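Local coordinates for protein ATPase associated with various cellular activities, AAA_5 (Staphylothermus marinus, PDB 6N0S) that probably acts as the nucleotide-hydrolysing AAA+ subunit McrB of a restriction system, this N-terminal EVE-like domain probably binding nucleic acid, at residues W32-I35 and K36-A39; K88-W92 and P93-K97; D114-F117 and I118-R122; N145-K148 and Y149-R153; K97-R100 and K101-D105. All coordinates share one frame; numbering follows the deposited sequence.

Contact 1 of 5, residues W32-I35 and K36-A39; sequences WGMI and KKHA
H38 N donates to I35 O at 2.8 Å and K37 N to M34 O at 3.0 Å, two successive i to i+3 bonds that wind the chain into a short 3-10 turn as it leaves strand 30-34. Both donors stand above the plane of the carbonyl they meet, by about 50°. A weak third bond, from H38 N to M34 O at 3.3 Å, makes H38 N the donor shared by two carbonyls. H38 is the N-cap of helix 39-52, so the same turn passes the chain directly from sheet to helix; its ND1 has a weak bond to E41 OE1.

Outside this polar knot, the selenomethionine M34 packs between two lysine stems. With CG anti to the backbone N (chi1 -179°), the chain runs straight out and bends only at its last torsion. K36 lies alongside it, pointing the same way, with CE 3.9 Å from SE. K37 comes across instead, its CG also 3.9 Å from SE. Beyond the turn, M34 rests on F132 and I124. The I35 side chain touches F133 and R131.

The chemistry is divided accordingly: the backbone bonds hold the bend, while the lysines lend their methylene stems to a buried selenium and their ammonium ends belong to the surface, K36 NZ making a long, weak ion pair with D130.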
# COMPACT_ATOMS: atom_id res chain seq x y z
N TRP A 32 -2.11 3.61 3.62
CA TRP A 32 -2.72 3.98 4.89
C TRP A 32 -3.32 2.73 5.51
O TRP A 32 -3.61 1.75 4.82
CB TRP A 32 -3.78 5.07 4.66
CG TRP A 32 -5.01 4.60 3.98
CD1 TRP A 32 -5.25 4.55 2.64
CD2 TRP A 32 -6.19 4.12 4.61
NE1 TRP A 32 -6.50 4.07 2.39
CE2 TRP A 32 -7.10 3.79 3.60
CE3 TRP A 32 -6.55 3.91 5.95
CZ2 TRP A 32 -8.36 3.28 3.87
CZ3 TRP A 32 -7.79 3.40 6.22
CH2 TRP A 32 -8.70 3.09 5.19
N GLY A 33 -3.50 2.78 6.81
CA GLY A 33 -4.00 1.63 7.53
C GLY A 33 -4.07 1.94 9.01
O GLY A 33 -3.60 2.98 9.48
N MSE A 34 -4.65 1.00 9.74
CA MSE A 34 -4.78 1.13 11.17
C MSE A 34 -3.52 0.60 11.82
O MSE A 34 -3.14 -0.53 11.57
CB MSE A 34 -6.00 0.35 11.67
CG MSE A 34 -6.22 0.46 13.19
SE MSE A 34 -7.82 -0.58 13.76
CE MSE A 34 -9.01 0.12 12.58
N ILE A 35 -2.92 1.42 12.67
CA ILE A 35 -1.59 1.15 13.18
C ILE A 35 -1.57 -0.18 13.93
O ILE A 35 -0.78 -1.07 13.61
CB ILE A 35 -1.11 2.33 14.04
CG1 ILE A 35 -0.86 3.54 13.13
CG2 ILE A 35 0.15 1.98 14.84
CD1 ILE A 35 -0.52 4.86 13.85
N LYS A 36 -2.49 -0.37 14.88
CA LYS A 36 -2.48 -1.58 15.70
C LYS A 36 -2.74 -2.85 14.90
O LYS A 36 -2.45 -3.95 15.38
CB LYS A 36 -3.50 -1.49 16.84
CG LYS A 36 -4.96 -1.61 16.41
CD LYS A 36 -5.96 -1.32 17.54
CE LYS A 36 -7.28 -2.10 17.35
NZ LYS A 36 -8.25 -1.95 18.48
N LYS A 37 -3.23 -2.73 13.67
CA LYS A 37 -3.35 -3.89 12.80
C LYS A 37 -2.08 -4.19 12.00
O LYS A 37 -1.95 -5.31 11.49
CB LYS A 37 -4.50 -3.71 11.81
CG LYS A 37 -5.88 -3.67 12.43
CD LYS A 37 -6.52 -5.08 12.50
CE LYS A 37 -7.90 -5.09 13.16
NZ LYS A 37 -8.93 -4.35 12.36
N HIS A 38 -1.18 -3.23 11.83
CA HIS A 38 -0.02 -3.44 10.96
C HIS A 38 1.21 -2.83 11.60
O HIS A 38 1.99 -2.11 10.98
CB HIS A 38 -0.29 -2.88 9.57
CG HIS A 38 -1.46 -3.50 8.92
ND1 HIS A 38 -1.43 -4.77 8.38
CD2 HIS A 38 -2.74 -3.07 8.79
CE1 HIS A 38 -2.62 -5.08 7.91
NE2 HIS A 38 -3.43 -4.06 8.14
N ALA A 39 1.38 -3.09 12.90
CA ALA A 39 2.33 -2.30 13.67
C ALA A 39 3.75 -2.52 13.19
O ALA A 39 4.50 -1.56 12.99
CB ALA A 39 2.22 -2.64 15.16

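Contact 2 of 5, residues K88-W92 and P93-K97; sequences KEYSW and PEIKK
P93 continues the first turn of helix 92-105 from the N-cap S91, and its CD packs 3.4 Å from W92 CB. The two side chains cross at about a right angle.

E94, three residues after the cap, folds back to it: OE1 accepts from S91 N at 3.0 Å in a nearly straight bond (166°), the side-chain-to-cap half of a capping box. The amide meets the carboxylate from well above its plane. E94 CG and CD also lie close to S91 OG (CD 3.2 Å away), and the edge of the Y90 ring lies by E94 CB. K88 NZ stays 4.3 Å from E94 OE1, where opposite charges may still attract weakly, beyond a salt bridge.

I95 closes the first regular helical bond, from its N to S91 O at 3.0 Å. Its CB sits 3.7 Å from Y90 CB, and its CG2 approaches the indole of W92, so it joins the strand to the helix before reaching F132 and L134 of the sheet.

K96 N bonds to W92 O, and its side chain returns over the indole, which also packs on W32. A bend at chi3 (126°) lays CE 3.7 Å from W92 CZ2. With an alanine at W92 the K96 stem would probably lose the face it lies on, and a gap would open beside W32. K96 CG stands 3.8 Å from the centroid of the six-membered ring of W92, almost on its normal.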
# COMPACT_ATOMS: atom_id res chain seq x y z
N LYS A 88 2.21 12.24 10.47
CA LYS A 88 1.01 12.57 11.22
C LYS A 88 0.17 11.31 11.33
O LYS A 88 0.15 10.48 10.40
CB LYS A 88 0.23 13.69 10.53
CG LYS A 88 -0.80 14.36 11.40
CD LYS A 88 -1.64 15.32 10.56
CE LYS A 88 -2.85 15.88 11.32
NZ LYS A 88 -3.47 14.88 12.25
N GLU A 89 -0.49 11.14 12.47
CA GLU A 89 -1.42 10.04 12.69
C GLU A 89 -2.83 10.60 12.88
O GLU A 89 -3.02 11.79 13.16
CB GLU A 89 -0.93 9.18 13.86
CG GLU A 89 0.42 8.52 13.48
CD GLU A 89 1.07 7.72 14.61
OE1 GLU A 89 0.47 7.62 15.70
OE2 GLU A 89 2.19 7.16 14.39
N TYR A 90 -3.83 9.74 12.68
CA TYR A 90 -5.19 10.20 12.41
C TYR A 90 -6.22 9.30 13.07
O TYR A 90 -6.02 8.09 13.23
CB TYR A 90 -5.51 10.20 10.92
CG TYR A 90 -4.64 11.09 10.08
CD1 TYR A 90 -3.42 10.65 9.58
CD2 TYR A 90 -5.05 12.37 9.78
CE1 TYR A 90 -2.64 11.48 8.80
CE2 TYR A 90 -4.27 13.20 9.00
CZ TYR A 90 -3.08 12.75 8.51
OH TYR A 90 -2.32 13.60 7.74
N SER A 91 -7.36 9.89 13.43
CA SER A 91 -8.52 9.06 13.69
C SER A 91 -9.18 8.69 12.36
O SER A 91 -8.79 9.14 11.29
CB SER A 91 -9.52 9.77 14.59
OG SER A 91 -10.11 10.84 13.91
N TRP A 92 -10.19 7.82 12.44
CA TRP A 92 -10.89 7.35 11.24
C TRP A 92 -11.64 8.48 10.56
O TRP A 92 -11.49 8.65 9.33
CB TRP A 92 -11.80 6.19 11.65
CG TRP A 92 -12.78 5.73 10.63
CD1 TRP A 92 -14.15 5.69 10.75
CD2 TRP A 92 -12.49 5.20 9.33
NE1 TRP A 92 -14.72 5.17 9.62
CE2 TRP A 92 -13.73 4.86 8.73
CE3 TRP A 92 -11.30 4.97 8.62
CZ2 TRP A 92 -13.81 4.31 7.46
CZ3 TRP A 92 -11.39 4.43 7.35
CH2 TRP A 92 -12.65 4.12 6.77
N PRO A 93 -12.41 9.31 11.25
CA PRO A 93 -13.07 10.41 10.54
C PRO A 93 -12.08 11.36 9.91
O PRO A 93 -12.30 11.83 8.79
CB PRO A 93 -13.95 11.06 11.62
CG PRO A 93 -14.09 10.02 12.69
CD PRO A 93 -12.82 9.24 12.67
N GLU A 94 -10.96 11.62 10.58
CA GLU A 94 -9.96 12.55 10.05
C GLU A 94 -9.32 12.00 8.78
O GLU A 94 -9.15 12.73 7.80
CB GLU A 94 -8.87 12.80 11.10
CG GLU A 94 -9.28 13.61 12.30
CD GLU A 94 -8.28 13.48 13.47
OE1 GLU A 94 -7.18 12.89 13.31
OE2 GLU A 94 -8.61 13.97 14.57
N ILE A 95 -8.90 10.74 8.79
CA ILE A 95 -8.18 10.26 7.61
C ILE A 95 -9.14 10.07 6.44
O ILE A 95 -8.76 10.28 5.29
CB ILE A 95 -7.38 8.98 7.92
CG1 ILE A 95 -6.32 8.75 6.84
CG2 ILE A 95 -8.29 7.76 8.05
CD1 ILE A 95 -5.35 7.68 7.17
N LYS A 96 -10.39 9.66 6.70
CA LYS A 96 -11.44 9.64 5.65
C LYS A 96 -11.53 10.95 4.90
O LYS A 96 -11.72 10.98 3.68
CB LYS A 96 -12.81 9.43 6.27
CG LYS A 96 -13.23 8.09 6.56
CD LYS A 96 -14.53 8.25 7.35
CE LYS A 96 -15.66 7.47 6.71
NZ LYS A 96 -16.16 8.14 5.50
N LYS A 97 -11.50 12.05 5.64
CA LYS A 97 -11.66 13.36 5.04
C LYS A 97 -10.42 13.73 4.24
O LYS A 97 -10.51 14.32 3.16
CB LYS A 97 -11.97 14.36 6.16
CG LYS A 97 -12.19 15.78 5.74
CD LYS A 97 -12.56 16.64 6.95
CE LYS A 97 -12.78 18.10 6.56
NZ LYS A 97 -14.08 18.29 5.79

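Contact 3 of 5, residues D114-F117 and I118-R122; sequences DQYF and IAIRR
D114 through F117 each give a carbonyl oxygen to the amide four residues on, a run of regular alpha-helical bonds in the middle of helix 110-124. The bond from R121 N to F117 O measures 2.8 Å, and that from I118 N to D114 O is longer, 3.2 Å. This amphipathic helix packs against helix 92-105, which precedes it in the chain.

On the inner side, Y116 and I120 meet one turn apart. The tyrosine has CG anti to its own amide nitrogen (chi1 174°), which sends the ring outward from the helix, and I120 sets CG1 over the middle of one ring face in a CH-pi contact. The same CG1 lies 3.3 Å from Y116 O, so the branch fills the angle between carbonyl and ring. The phenol OH is occupied by W32 NE1, and the rings of H26 and F103 also meet that of Y116 edge-to-face.

F117, with chi1 near -73°, slants back toward the start of the helix and offers a face to Y116 CD2, 3.7 Å above its plane; its side chain also packs on L99, K96 and R100. The A119 methyl sits against two carbonyls, Q115 O and Y116 O.

R121 keeps only its CB near F117 O and sends its stem to W92 and P126. I118 curls back along the helix: its chi1 of -94° departs from a staggered value, and its CD1 is pressed to 3.2 Å from D114 O.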
# COMPACT_ATOMS: atom_id res chain seq x y z
N ASP A 114 -17.40 7.01 -1.76
CA ASP A 114 -18.37 6.52 -0.77
C ASP A 114 -18.31 4.99 -0.69
O ASP A 114 -18.25 4.41 0.40
CB ASP A 114 -19.81 6.97 -1.10
CG ASP A 114 -20.03 8.50 -1.16
OD1 ASP A 114 -19.28 9.29 -0.55
OD2 ASP A 114 -21.07 8.91 -1.79
N GLN A 115 -18.31 4.31 -1.84
CA GLN A 115 -18.28 2.85 -1.85
C GLN A 115 -16.98 2.31 -1.27
O GLN A 115 -16.99 1.25 -0.66
CB GLN A 115 -18.46 2.32 -3.26
CG GLN A 115 -19.89 2.52 -3.81
CD GLN A 115 -19.94 2.63 -5.32
OE1 GLN A 115 -19.11 2.07 -6.03
NE2 GLN A 115 -20.91 3.38 -5.82
N TYR A 116 -15.86 3.00 -1.49
CA TYR A 116 -14.58 2.55 -0.97
C TYR A 116 -14.62 2.48 0.54
O TYR A 116 -14.29 1.45 1.14
CB TYR A 116 -13.48 3.48 -1.50
CG TYR A 116 -12.08 3.28 -0.97
CD1 TYR A 116 -11.26 2.27 -1.46
CD2 TYR A 116 -11.57 4.13 -0.02
CE1 TYR A 116 -9.96 2.12 -0.98
CE2 TYR A 116 -10.32 4.00 0.46
CZ TYR A 116 -9.50 2.99 -0.01
OH TYR A 116 -8.25 2.95 0.54
N PHE A 117 -15.07 3.56 1.18
CA PHE A 117 -15.05 3.62 2.64
C PHE A 117 -16.02 2.62 3.26
O PHE A 117 -15.70 2.01 4.29
CB PHE A 117 -15.35 5.05 3.09
CG PHE A 117 -14.21 5.99 2.85
CD1 PHE A 117 -12.92 5.63 3.21
CD2 PHE A 117 -14.41 7.21 2.26
CE1 PHE A 117 -11.86 6.48 2.99
CE2 PHE A 117 -13.36 8.06 2.04
CZ PHE A 117 -12.07 7.67 2.41
N ILE A 118 -17.18 2.43 2.64
CA ILE A 118 -18.14 1.44 3.13
C ILE A 118 -17.53 0.05 3.09
O ILE A 118 -17.73 -0.76 4.00
CB ILE A 118 -19.45 1.50 2.31
CG1 ILE A 118 -20.47 2.40 2.97
CG2 ILE A 118 -20.13 0.15 2.21
CD1 ILE A 118 -20.12 3.75 2.90
N ALA A 119 -16.81 -0.25 2.01
CA ALA A 119 -16.17 -1.56 1.90
C ALA A 119 -15.07 -1.73 2.95
O ALA A 119 -15.01 -2.76 3.63
CB ALA A 119 -15.60 -1.73 0.50
N ILE A 120 -14.21 -0.73 3.11
CA ILE A 120 -13.15 -0.80 4.11
C ILE A 120 -13.75 -0.94 5.51
O ILE A 120 -13.30 -1.76 6.32
CB ILE A 120 -12.25 0.45 4.03
CG1 ILE A 120 -11.52 0.54 2.69
CG2 ILE A 120 -11.23 0.43 5.16
CD1 ILE A 120 -10.79 -0.72 2.28
N ARG A 121 -14.75 -0.11 5.82
CA ARG A 121 -15.24 -0.04 7.20
C ARG A 121 -15.89 -1.36 7.62
O ARG A 121 -15.79 -1.75 8.78
CB ARG A 121 -16.24 1.11 7.35
CG ARG A 121 -16.23 1.70 8.76
CD ARG A 121 -17.63 1.80 9.36
NE ARG A 121 -17.88 0.76 10.36
CZ ARG A 121 -18.56 -0.36 10.14
NH1 ARG A 121 -18.73 -1.24 11.12
NH2 ARG A 121 -19.07 -0.63 8.93
N ARG A 122 -16.53 -2.05 6.68
CA ARG A 122 -16.99 -3.41 6.93
C ARG A 122 -15.89 -4.27 7.55
O ARG A 122 -16.17 -5.15 8.38
CB ARG A 122 -17.43 -4.07 5.62
CG ARG A 122 -18.73 -3.60 5.07
CD ARG A 122 -19.10 -4.45 3.90
NE ARG A 122 -19.43 -5.80 4.34
CZ ARG A 122 -20.59 -6.15 4.90
NH1 ARG A 122 -21.57 -5.25 5.08
NH2 ARG A 122 -20.77 -7.41 5.27

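Contact 4 of 5, residues N145-K148 and Y149-R153; sequences NPVK and YDQVR
K148 and Q151 are tied by two hydrogen bonds. In one, the side-chain OE1 of Q151 accepts from K148 N at 2.9 Å, the amide being tilted 34° from the carbonyl plane. In the other, Q151 N returns to K148 O, also at 2.9 Å, this donor standing well above the plane of the carbonyl. Q151 reaches back because its CG is anti to the carbonyl carbon (chi1 -73°) and its chain continues extended, while its CB lies 3.3 Å from K148 O. A further backbone bond, V152 N to Y149 O at 2.8 Å, adds a second turn overlapping the first, one residue on.

The charged pair lies farther out: R153 NH1 and D150 OD1 form a salt bridge at 3.6 Å. R153 also folds by Y149, its CB 3.7 Å above one face of the phenol ring. That ring meets H158 as well, with planes at about 45°.

On the inner side V147 CG1 and V152 CG1 approach to 4.3 Å. Both valines rest on F73 of the neighbouring strand and on R180, so the turn brings V152 back beside V147 of the strand.

Overall, this is the end of edge strand 138-148 of the five-stranded sheet, closed by overlapping 3-10-like turns. The Q151 side chain grips the amide three residues earlier, much as the returning side chain of a capping box does at a helix start.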
# COMPACT_ATOMS: atom_id res chain seq x y z
N ASN A 145 2.34 -4.19 -19.22
CA ASN A 145 1.90 -5.58 -19.10
C ASN A 145 1.78 -5.90 -17.61
O ASN A 145 2.81 -5.94 -16.92
CB ASN A 145 2.87 -6.56 -19.77
CG ASN A 145 3.49 -6.01 -21.05
OD1 ASN A 145 4.68 -5.65 -21.10
ND2 ASN A 145 2.68 -5.95 -22.10
N PRO A 146 0.59 -6.14 -17.08
CA PRO A 146 0.49 -6.56 -15.67
C PRO A 146 1.35 -7.80 -15.43
O PRO A 146 1.36 -8.76 -16.21
CB PRO A 146 -1.01 -6.84 -15.48
CG PRO A 146 -1.67 -5.99 -16.55
CD PRO A 146 -0.72 -5.99 -17.72
N VAL A 147 2.09 -7.77 -14.34
CA VAL A 147 2.93 -8.91 -13.97
C VAL A 147 2.08 -9.89 -13.16
O VAL A 147 1.75 -9.63 -12.00
CB VAL A 147 4.16 -8.44 -13.20
CG1 VAL A 147 5.05 -9.60 -12.92
CG2 VAL A 147 4.93 -7.40 -13.99
N LYS A 148 1.75 -11.02 -13.76
CA LYS A 148 0.98 -12.04 -13.07
C LYS A 148 1.86 -12.71 -12.03
O LYS A 148 3.07 -12.87 -12.23
CB LYS A 148 0.43 -13.08 -14.06
CG LYS A 148 -0.53 -12.57 -15.18
CD LYS A 148 -2.01 -12.71 -14.79
CE LYS A 148 -2.97 -11.89 -15.70
NZ LYS A 148 -3.22 -12.50 -17.06
N TYR A 149 1.25 -13.06 -10.90
CA TYR A 149 1.96 -13.75 -9.82
C TYR A 149 2.69 -14.99 -10.34
O TYR A 149 3.85 -15.24 -9.97
CB TYR A 149 0.95 -14.13 -8.75
CG TYR A 149 1.48 -15.11 -7.72
CD1 TYR A 149 2.58 -14.80 -6.95
CD2 TYR A 149 0.86 -16.34 -7.52
CE1 TYR A 149 3.07 -15.69 -6.01
CE2 TYR A 149 1.33 -17.24 -6.59
CZ TYR A 149 2.44 -16.92 -5.83
OH TYR A 149 2.93 -17.82 -4.89
N ASP A 150 2.02 -15.77 -11.19
CA ASP A 150 2.64 -16.99 -11.71
C ASP A 150 3.97 -16.72 -12.42
O ASP A 150 4.81 -17.62 -12.49
CB ASP A 150 1.66 -17.68 -12.65
CG ASP A 150 2.09 -19.09 -13.00
OD1 ASP A 150 2.09 -19.95 -12.09
OD2 ASP A 150 2.46 -19.32 -14.17
N GLN A 151 4.20 -15.50 -12.91
CA GLN A 151 5.47 -15.20 -13.54
C GLN A 151 6.62 -15.09 -12.55
O GLN A 151 7.78 -15.19 -12.96
CB GLN A 151 5.39 -13.88 -14.32
CG GLN A 151 4.59 -13.90 -15.63
CD GLN A 151 4.41 -12.50 -16.20
OE1 GLN A 151 3.37 -11.88 -16.03
NE2 GLN A 151 5.45 -11.99 -16.86
N VAL A 152 6.34 -14.86 -11.27
CA VAL A 152 7.42 -14.62 -10.31
C VAL A 152 7.23 -15.45 -9.05
O VAL A 152 7.88 -15.19 -8.03
CB VAL A 152 7.54 -13.13 -9.96
CG1 VAL A 152 7.88 -12.35 -11.18
CG2 VAL A 152 6.24 -12.59 -9.33
N ARG A 153 6.38 -16.47 -9.12
CA ARG A 153 5.97 -17.21 -7.93
C ARG A 153 7.14 -17.92 -7.27
O ARG A 153 7.10 -18.18 -6.06
CB ARG A 153 4.87 -18.22 -8.29
CG ARG A 153 5.26 -19.27 -9.32
CD ARG A 153 4.10 -20.23 -9.62
NE ARG A 153 3.51 -20.80 -8.40
CZ ARG A 153 2.28 -20.55 -7.95
NH1 ARG A 153 1.45 -19.75 -8.60
NH2 ARG A 153 1.86 -21.12 -6.83

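Contact 5 of 5, residues K97-R100 and K101-D105; sequences KVLR and KIFLD
I102 lies alongside V98 one helical turn earlier, both pointing the same way, with its CD1 3.9 Å from V98 CG1 and 3.5 Å from V98 O. The pair forms a ridge of helix 92-105 that leans on R136, with V98 also touching L134.

Next round the helix, F103 turns a ring face to the carbonyl of L99: CG is 3.3 Å from L99 O, the same oxygen that accepts from F103 N at 2.8 Å. A chi1 of -66° brings the ring back along its own chain to this place. Its far end meets the tip of L99, CZ to CD2 at 4.3 Å, and the two side chains continue the buried side toward W32, T30 and L29.

R100 and L104 again run side by side, R100 CG 3.7 Å from L104 CD1. Anti at chi1 and chi2, the arginine first extends, then bends at chi3, and its guanidinium ends in a salt bridge with D114 of the following helix.

On the outer side, D105 OD2 accepts from K101 NZ at 3.0 Å through its syn lone pair, an i to i+4 salt bridge along the helix. Four regular i to i+4 backbone bonds, with K101, I102, F103 and L104 as donors, underlie all of this.

The chemistry thus changes round the helix: hydrocarbon toward the sheet and helix 110-124, a charge pair between helices at R100, and a second pair, within the helix, at K101, where opposite charges probably steady this part of the helix.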
# COMPACT_ATOMS: atom_id res chain seq x y z
N LYS A 97 -11.50 12.05 5.64
CA LYS A 97 -11.66 13.36 5.04
C LYS A 97 -10.42 13.73 4.24
O LYS A 97 -10.51 14.32 3.16
CB LYS A 97 -11.97 14.36 6.16
CG LYS A 97 -12.19 15.78 5.74
CD LYS A 97 -12.56 16.64 6.95
CE LYS A 97 -12.78 18.10 6.56
NZ LYS A 97 -14.08 18.29 5.79
N VAL A 98 -9.23 13.37 4.73
CA VAL A 98 -8.01 13.63 3.98
C VAL A 98 -7.96 12.80 2.70
O VAL A 98 -7.58 13.29 1.63
CB VAL A 98 -6.78 13.36 4.86
CG1 VAL A 98 -5.52 13.40 4.03
CG2 VAL A 98 -6.73 14.33 6.04
N LEU A 99 -8.29 11.51 2.81
CA LEU A 99 -8.28 10.64 1.63
C LEU A 99 -9.34 11.06 0.62
O LEU A 99 -9.09 11.03 -0.60
CB LEU A 99 -8.51 9.20 2.04
CG LEU A 99 -7.41 8.60 2.94
CD1 LEU A 99 -7.85 7.23 3.53
CD2 LEU A 99 -6.16 8.46 2.12
N ARG A 100 -10.53 11.42 1.08
CA ARG A 100 -11.58 11.83 0.12
C ARG A 100 -11.10 13.02 -0.71
O ARG A 100 -11.31 13.07 -1.93
CB ARG A 100 -12.87 12.18 0.87
CG ARG A 100 -14.03 12.78 -0.05
CD ARG A 100 -15.38 12.90 0.70
NE ARG A 100 -15.93 11.61 1.12
CZ ARG A 100 -16.69 10.81 0.39
NH1 ARG A 100 -17.05 11.15 -0.85
NH2 ARG A 100 -17.08 9.66 0.91
N LYS A 101 -10.47 14.00 -0.06
CA LYS A 101 -9.92 15.13 -0.81
C LYS A 101 -8.86 14.67 -1.80
O LYS A 101 -8.87 15.08 -2.97
CB LYS A 101 -9.35 16.17 0.15
CG LYS A 101 -8.55 17.27 -0.52
CD LYS A 101 -8.24 18.40 0.46
CE LYS A 101 -7.08 19.26 -0.00
NZ LYS A 101 -7.20 19.65 -1.44
N ILE A 102 -7.94 13.81 -1.37
CA ILE A 102 -6.92 13.35 -2.30
C ILE A 102 -7.55 12.61 -3.47
O ILE A 102 -7.16 12.80 -4.64
CB ILE A 102 -5.87 12.48 -1.58
CG1 ILE A 102 -5.06 13.34 -0.62
CG2 ILE A 102 -4.94 11.86 -2.58
CD1 ILE A 102 -4.32 12.56 0.46
N PHE A 103 -8.51 11.72 -3.20
CA PHE A 103 -9.07 10.94 -4.29
C PHE A 103 -9.88 11.83 -5.25
O PHE A 103 -9.79 11.67 -6.48
CB PHE A 103 -9.93 9.79 -3.72
CG PHE A 103 -9.16 8.72 -2.92
CD1 PHE A 103 -7.77 8.65 -2.90
CD2 PHE A 103 -9.87 7.76 -2.22
CE1 PHE A 103 -7.11 7.65 -2.15
CE2 PHE A 103 -9.23 6.77 -1.50
CZ PHE A 103 -7.86 6.71 -1.47
N LEU A 104 -10.65 12.80 -4.73
CA LEU A 104 -11.41 13.71 -5.61
C LEU A 104 -10.46 14.54 -6.47
O LEU A 104 -10.67 14.67 -7.68
CB LEU A 104 -12.33 14.65 -4.80
CG LEU A 104 -13.59 14.06 -4.14
CD1 LEU A 104 -14.16 14.97 -3.03
CD2 LEU A 104 -14.68 13.71 -5.14
N ASP A 105 -9.38 15.07 -5.88
CA ASP A 105 -8.42 15.83 -6.66
C ASP A 105 -7.72 15.00 -7.73
O ASP A 105 -7.06 15.58 -8.60
CB ASP A 105 -7.34 16.45 -5.76
CG ASP A 105 -7.91 17.49 -4.79
OD1 ASP A 105 -9.15 17.71 -4.79
OD2 ASP A 105 -7.12 18.07 -4.02

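Overall arrangement
Contacts 1, 2, 3 and 5 form one connected cluster, joined largely through W32. Its indole packs on W92 of contact 2 (CH2 to CZ3, 3.7 Å) and on L99 of contact 5 (CE2 to CD1, 3.5 Å), and its NE1 probably hydrogen-bonds to Y116 OH of contact 3 at 2.8 Å. Contacts 2 and 5 share K97 on helix 92-105. Helices 92-105 and 110-124 are clamped by D114 OD1 and R100 NH2 at 2.7 Å. A sulfate, probably from the crystallisation liquor, lies about 4 Å from the I120 side chain, and H38 also has a sulfate about 5 Å away. Contact 4 stands apart, its nearest atoms about 18 Å from contact 1.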